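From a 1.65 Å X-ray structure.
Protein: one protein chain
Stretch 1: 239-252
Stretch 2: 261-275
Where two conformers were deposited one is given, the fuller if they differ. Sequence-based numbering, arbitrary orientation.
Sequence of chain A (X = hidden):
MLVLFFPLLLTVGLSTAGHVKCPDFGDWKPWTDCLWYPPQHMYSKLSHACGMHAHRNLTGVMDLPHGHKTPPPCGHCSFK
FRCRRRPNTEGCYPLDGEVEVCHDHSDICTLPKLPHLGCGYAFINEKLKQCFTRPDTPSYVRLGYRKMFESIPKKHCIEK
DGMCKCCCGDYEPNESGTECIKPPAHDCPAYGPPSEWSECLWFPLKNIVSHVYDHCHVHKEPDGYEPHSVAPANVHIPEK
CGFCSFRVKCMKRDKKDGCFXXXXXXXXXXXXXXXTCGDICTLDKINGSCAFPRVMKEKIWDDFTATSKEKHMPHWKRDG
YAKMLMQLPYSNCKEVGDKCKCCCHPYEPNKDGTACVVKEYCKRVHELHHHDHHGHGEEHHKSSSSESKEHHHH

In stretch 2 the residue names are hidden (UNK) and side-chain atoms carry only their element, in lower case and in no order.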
# COMPACT_ATOMS: atom_id res chain seq x y z
N GLU A 239 -25.82 3.26 2.04
CA GLU A 239 -25.34 2.29 3.00
C GLU A 239 -24.02 1.66 2.53
O GLU A 239 -23.74 1.54 1.33
CB GLU A 239 -26.37 1.18 3.23
CG GLU A 239 -27.74 1.67 3.68
CD GLU A 239 -28.69 0.51 3.79
OE1 GLU A 239 -29.23 0.28 4.90
OE2 GLU A 239 -28.87 -0.17 2.74
N LYS A 240 -23.27 1.18 3.52
CA LYS A 240 -22.00 0.49 3.30
C LYS A 240 -22.12 -0.49 2.15
O LYS A 240 -23.05 -1.30 2.11
CB LYS A 240 -21.56 -0.24 4.57
CG LYS A 240 -21.14 0.68 5.68
CD LYS A 240 -20.86 -0.15 7.00
CE LYS A 240 -22.14 -0.54 7.68
NZ LYS A 240 -22.61 0.56 8.60
N CYS A 241 -21.19 -0.40 1.19
CA CYS A 241 -21.31 -1.17 -0.03
C CYS A 241 -19.97 -1.27 -0.72
O CYS A 241 -19.02 -0.55 -0.40
CB CYS A 241 -22.33 -0.53 -0.99
SG CYS A 241 -21.88 1.23 -1.33
N GLY A 242 -19.90 -2.16 -1.72
CA GLY A 242 -18.82 -2.17 -2.69
C GLY A 242 -17.48 -2.71 -2.22
O GLY A 242 -16.45 -2.49 -2.90
N PHE A 243 -17.47 -3.42 -1.08
CA PHE A 243 -16.24 -3.70 -0.34
C PHE A 243 -15.46 -2.41 -0.03
O PHE A 243 -14.23 -2.43 0.17
CB PHE A 243 -15.36 -4.70 -1.10
CG PHE A 243 -16.01 -6.05 -1.31
CD1 PHE A 243 -15.92 -7.05 -0.36
CD2 PHE A 243 -16.76 -6.32 -2.45
CE1 PHE A 243 -16.54 -8.27 -0.55
CE2 PHE A 243 -17.36 -7.56 -2.64
CZ PHE A 243 -17.24 -8.53 -1.67
N CYS A 244 -16.17 -1.28 0.08
CA CYS A 244 -15.59 0.03 0.38
C CYS A 244 -15.49 0.30 1.88
O CYS A 244 -14.55 0.98 2.33
CB CYS A 244 -16.42 1.14 -0.33
SG CYS A 244 -16.28 1.06 -2.12
N SER A 245 -16.44 -0.22 2.66
CA SER A 245 -16.32 -0.18 4.13
C SER A 245 -15.19 -1.10 4.59
O SER A 245 -14.90 -2.11 3.96
CB SER A 245 -17.65 -0.58 4.77
OG SER A 245 -17.62 -0.39 6.16
N PHE A 246 -14.52 -0.73 5.68
CA PHE A 246 -13.31 -1.43 6.09
C PHE A 246 -13.09 -1.26 7.57
O PHE A 246 -13.54 -0.28 8.18
CB PHE A 246 -12.05 -0.93 5.34
CG PHE A 246 -11.73 0.51 5.60
CD1 PHE A 246 -10.72 0.84 6.46
CD2 PHE A 246 -12.45 1.52 5.01
CE1 PHE A 246 -10.42 2.16 6.72
CE2 PHE A 246 -12.14 2.84 5.28
CZ PHE A 246 -11.12 3.15 6.18
N ARG A 247 -12.38 -2.23 8.12
CA ARG A 247 -11.89 -2.22 9.50
C ARG A 247 -10.43 -1.84 9.54
O ARG A 247 -9.68 -2.09 8.59
CB ARG A 247 -12.07 -3.59 10.15
CG ARG A 247 -13.47 -4.18 9.98
CD ARG A 247 -13.46 -5.65 10.45
NE ARG A 247 -14.76 -6.32 10.31
CZ ARG A 247 -15.79 -6.23 11.16
NH1 ARG A 247 -15.70 -5.51 12.22
NH2 ARG A 247 -16.94 -6.88 10.91
N VAL A 248 -10.01 -1.29 10.67
CA VAL A 248 -8.61 -0.95 10.90
C VAL A 248 -8.09 -1.66 12.15
O VAL A 248 -8.81 -1.91 13.12
CB VAL A 248 -8.37 0.57 11.02
CG1 VAL A 248 -8.79 1.36 9.71
CG2 VAL A 248 -9.14 1.12 12.19
N LYS A 249 -6.79 -1.91 12.11
CA LYS A 249 -6.03 -2.46 13.24
C LYS A 249 -4.77 -1.63 13.41
O LYS A 249 -4.10 -1.33 12.43
CB LYS A 249 -5.65 -3.91 12.96
CG LYS A 249 -4.90 -4.59 14.07
CD LYS A 249 -4.71 -6.07 13.78
CE LYS A 249 -6.00 -6.85 13.97
NZ LYS A 249 -5.78 -8.28 14.29
N CYS A 250 -4.48 -1.26 14.65
CA CYS A 250 -3.45 -0.27 14.98
C CYS A 250 -2.31 -0.97 15.70
O CYS A 250 -2.56 -1.81 16.56
CB CYS A 250 -3.94 0.82 15.99
SG CYS A 250 -5.60 1.32 15.89
N MET A 251 -1.07 -0.53 15.41
CA MET A 251 0.09 -0.79 16.26
C MET A 251 0.76 0.54 16.53
O MET A 251 1.05 1.29 15.59
CB MET A 251 1.04 -1.76 15.59
CG MET A 251 0.62 -3.20 15.75
SD MET A 251 1.83 -4.21 14.93
CE MET A 251 3.30 -3.79 15.83
N LYS A 252 1.04 0.82 17.80
CA LYS A 252 1.51 2.13 18.21
C LYS A 252 2.78 2.01 19.04
O LYS A 252 2.93 1.08 19.84
CB LYS A 252 0.43 2.87 19.02
CG LYS A 252 0.83 4.30 19.42
CD LYS A 252 -0.33 5.05 20.14
CE LYS A 252 0.20 6.01 21.20
NZ LYS A 252 -0.58 7.30 21.23
N UNK A 261 5.09 6.91 14.71
CA UNK A 261 4.55 6.15 15.85
C UNK A 261 3.40 5.19 15.57
O UNK A 261 3.12 4.34 16.43
c UNK A 261 4.06 7.26 16.79
c UNK A 261 4.72 8.34 14.78
c UNK A 261 3.68 8.36 15.84
N UNK A 262 2.67 5.32 14.46
CA UNK A 262 1.45 4.53 14.25
C UNK A 262 1.49 3.81 12.91
O UNK A 262 1.72 4.44 11.87
c UNK A 262 -2.17 5.76 14.09
c UNK A 262 0.23 5.42 14.30
c UNK A 262 -1.11 4.70 14.25
c UNK A 262 -1.31 3.85 15.51
N UNK A 263 1.23 2.52 12.94
CA UNK A 263 1.14 1.67 11.77
C UNK A 263 -0.30 1.15 11.72
O UNK A 263 -0.85 0.78 12.77
n UNK A 263 5.21 -2.63 11.18
c UNK A 263 2.12 0.52 11.92
c UNK A 263 2.95 -1.54 10.86
c UNK A 263 2.65 -0.05 10.66
c UNK A 263 4.14 -1.76 11.80
N UNK A 264 -0.92 1.18 10.54
CA UNK A 264 -2.32 0.77 10.40
C UNK A 264 -2.45 -0.37 9.39
O UNK A 264 -1.84 -0.31 8.30
c UNK A 264 -4.09 2.64 12.10
c UNK A 264 -3.72 3.06 10.71
c UNK A 264 -3.21 1.89 9.92
c UNK A 264 -4.89 3.72 9.92
N UNK A 265 -3.28 -1.36 9.73
CA UNK A 265 -3.67 -2.38 8.78
C UNK A 265 -5.15 -2.24 8.49
O UNK A 265 -5.89 -1.65 9.27
N UNK A 266 -5.57 -2.73 7.32
CA UNK A 266 -6.95 -2.64 6.89
C UNK A 266 -7.50 -4.00 6.51
O UNK A 266 -6.77 -4.90 6.11
c UNK A 266 -7.02 -1.65 5.73
n UNK A 266 -9.20 0.38 1.92
c UNK A 266 -8.05 -1.74 4.81
c UNK A 266 -7.83 -0.86 3.56
c UNK A 266 -9.25 -0.59 2.99
N UNK A 267 -8.81 -4.12 6.67
CA UNK A 267 -9.53 -5.31 6.23
C UNK A 267 -10.89 -4.87 5.73
O UNK A 267 -11.71 -4.35 6.51
c UNK A 267 -10.96 -9.91 7.84
c UNK A 267 -10.37 -7.63 7.02
n UNK A 267 -12.26 -9.86 8.50
c UNK A 267 -10.16 -8.70 8.12
c UNK A 267 -9.64 -6.32 7.39
N UNK A 268 -11.16 -5.10 4.43
CA UNK A 268 -12.43 -4.68 3.84
C UNK A 268 -13.59 -5.47 4.44
O UNK A 268 -13.44 -6.60 4.92
c UNK A 268 -12.44 -4.91 2.33
o UNK A 268 -11.35 -4.24 1.78
N UNK A 269 -14.77 -4.87 4.39
CA UNK A 269 -15.97 -5.54 4.88
C UNK A 269 -16.79 -6.05 3.72
O UNK A 269 -17.04 -5.31 2.77
c UNK A 269 -16.81 -4.59 5.72
s UNK A 269 -15.91 -4.16 7.27
N UNK A 270 -17.24 -7.29 3.83
CA UNK A 270 -18.15 -7.88 2.86
C UNK A 270 -19.46 -8.38 3.44
O UNK A 270 -19.91 -7.92 4.51
N UNK A 271 -20.06 -9.33 2.70
CA UNK A 271 -21.43 -9.72 3.02
C UNK A 271 -21.55 -10.41 4.38
O UNK A 271 -22.67 -10.47 4.91
c UNK A 271 -21.99 -10.61 1.90
c UNK A 271 -21.97 -12.81 0.69
c UNK A 271 -21.47 -12.03 1.92
c UNK A 271 -21.62 -14.24 0.77
n UNK A 271 -22.23 -15.01 -0.36
N UNK A 272 -20.47 -10.91 4.96
CA UNK A 272 -20.57 -11.49 6.30
C UNK A 272 -20.31 -10.45 7.38
O UNK A 272 -20.40 -10.77 8.58
o UNK A 272 -19.16 -14.71 5.27
c UNK A 272 -20.04 -13.90 5.63
o UNK A 272 -21.22 -14.03 5.25
c UNK A 272 -19.62 -12.68 6.46
N UNK A 273 -19.96 -9.22 7.00
CA UNK A 273 -19.71 -8.12 7.94
C UNK A 273 -20.89 -7.18 8.07
O UNK A 273 -21.25 -6.78 9.18
c UNK A 273 -17.24 -8.20 7.50
c UNK A 273 -18.46 -7.34 7.50
o UNK A 273 -16.65 -8.49 6.44
o UNK A 273 -16.85 -8.62 8.61
N UNK A 274 -21.55 -6.83 6.95
CA UNK A 274 -22.84 -6.15 7.03
C UNK A 274 -23.65 -6.55 5.81
O UNK A 274 -23.08 -6.97 4.80
c UNK A 274 -22.74 -4.62 7.15
s UNK A 274 -22.60 -3.65 5.62
N UNK A 275 -24.97 -6.48 5.87
CA UNK A 275 -25.76 -7.17 4.82
C UNK A 275 -25.59 -6.57 3.42
O UNK A 275 -25.73 -7.31 2.43
c UNK A 275 -25.77 -6.19 7.09
c UNK A 275 -27.21 -7.08 5.33
c UNK A 275 -27.19 -6.40 6.61
O HOH W 1 -11.67 -2.43 -0.05
O HOH W 2 -11.97 0.09 1.38
O HOH W 3 -18.05 -2.68 2.37
O HOH W 4 -14.06 -7.76 7.52
O HOH W 5 -19.47 -6.26 11.96

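Position 261 has three side-chain carbons that close a ring onto its own backbone N, which defines Pro261; its O lies 3.3 Å from Lys252 CA, a CA-H...O contact.

Position 262 carries four carbons, forked at the second. One tip lies 4.0 Å from Cys250 CB, an apolar contact. The fork one carbon beyond CB identifies Leu262.

Position 263 has four carbons in a row ending in nitrogen, so it is Lys263. Its backbone pairs with Met251 in both directions: Lys263 N to Met251 O is 2.9 Å and Met251 N to Lys263 O is 3.0 Å.

At position 264 there are again four carbons forked at the second, giving Leu264; its CD2 lies 4.3 Å from Cys250 SG.

Position 265 has no side-chain atom and is Gly265. An ideal CB would have room here, so the absence of atoms, not crowding, makes the assignment. Its N donates to Lys249 O at 2.8 Å, and its O accepts from Lys249 N at 3.0 Å.

Position 266 shows four carbons in a row and a terminal nitrogen: Lys266. The chain is extended, all four chi angles being t, and NZ stands 4.8 Å from the centroid of the Phe246 ring, 21° off the ring normal, a cation-pi contact over the face. Water 2 links Lys266 NZ (2.8 Å) to Cys244 O (2.9 Å).

Position 267 has the same atom pattern, hence Lys267, but its side chain leaves from the other face of the sheet, that of Arg247. Arg247 N donates to Lys267 O at 2.7 Å with an angle of 177°, and Lys267 N returns a bond to Arg247 O at 2.9 Å.

Position 268 has one carbon and one oxygen, Ser268. Water 1 lies 2.6 Å from Ser268 OG and 2.6 Å from Phe243 O, bridging the two.

Position 269 has one carbon and one sulfur, Cys269, covalently bonded elsewhere in the structure. Its N donates to Ser245 O at 2.8 Å; its SG packs 3.6 Å from Arg247 CG.

Position 270 lacks side-chain atoms and is Gly270. Here an ideal CB would come within 3.0 Å of Phe243 CE1, a clash.

Position 271 has four carbons in a row ending in nitrogen: Lys271, whose end leads away from stretch 1.

Position 272 has two carbons, the second carrying two oxygens. This is Asp272, without contact to stretch 1.

Position 273 repeats that carboxylate and is Asp273. Its OD1 accepts from Arg247 NH2 at 2.9 Å in a salt bridge, while OD2 accepts from Gly270 N at 2.9 Å.

Position 274, one carbon and one sulfur, is Cys274; its SG lies 3.7 Å from Lys240 CB.

Position 275 again closes three carbons onto N: Pro275.

The contact is an antiparallel strand pair, its axes 4.4 Å apart at closest approach, held by paired backbone hydrogen bonds. Beyond the strands, the Arg247–Asp273 salt bridge and ordered waters extend it, burying 1044 Å² in all.

Stretch 2 (261-275) PLKLGKKSCGKDDCP
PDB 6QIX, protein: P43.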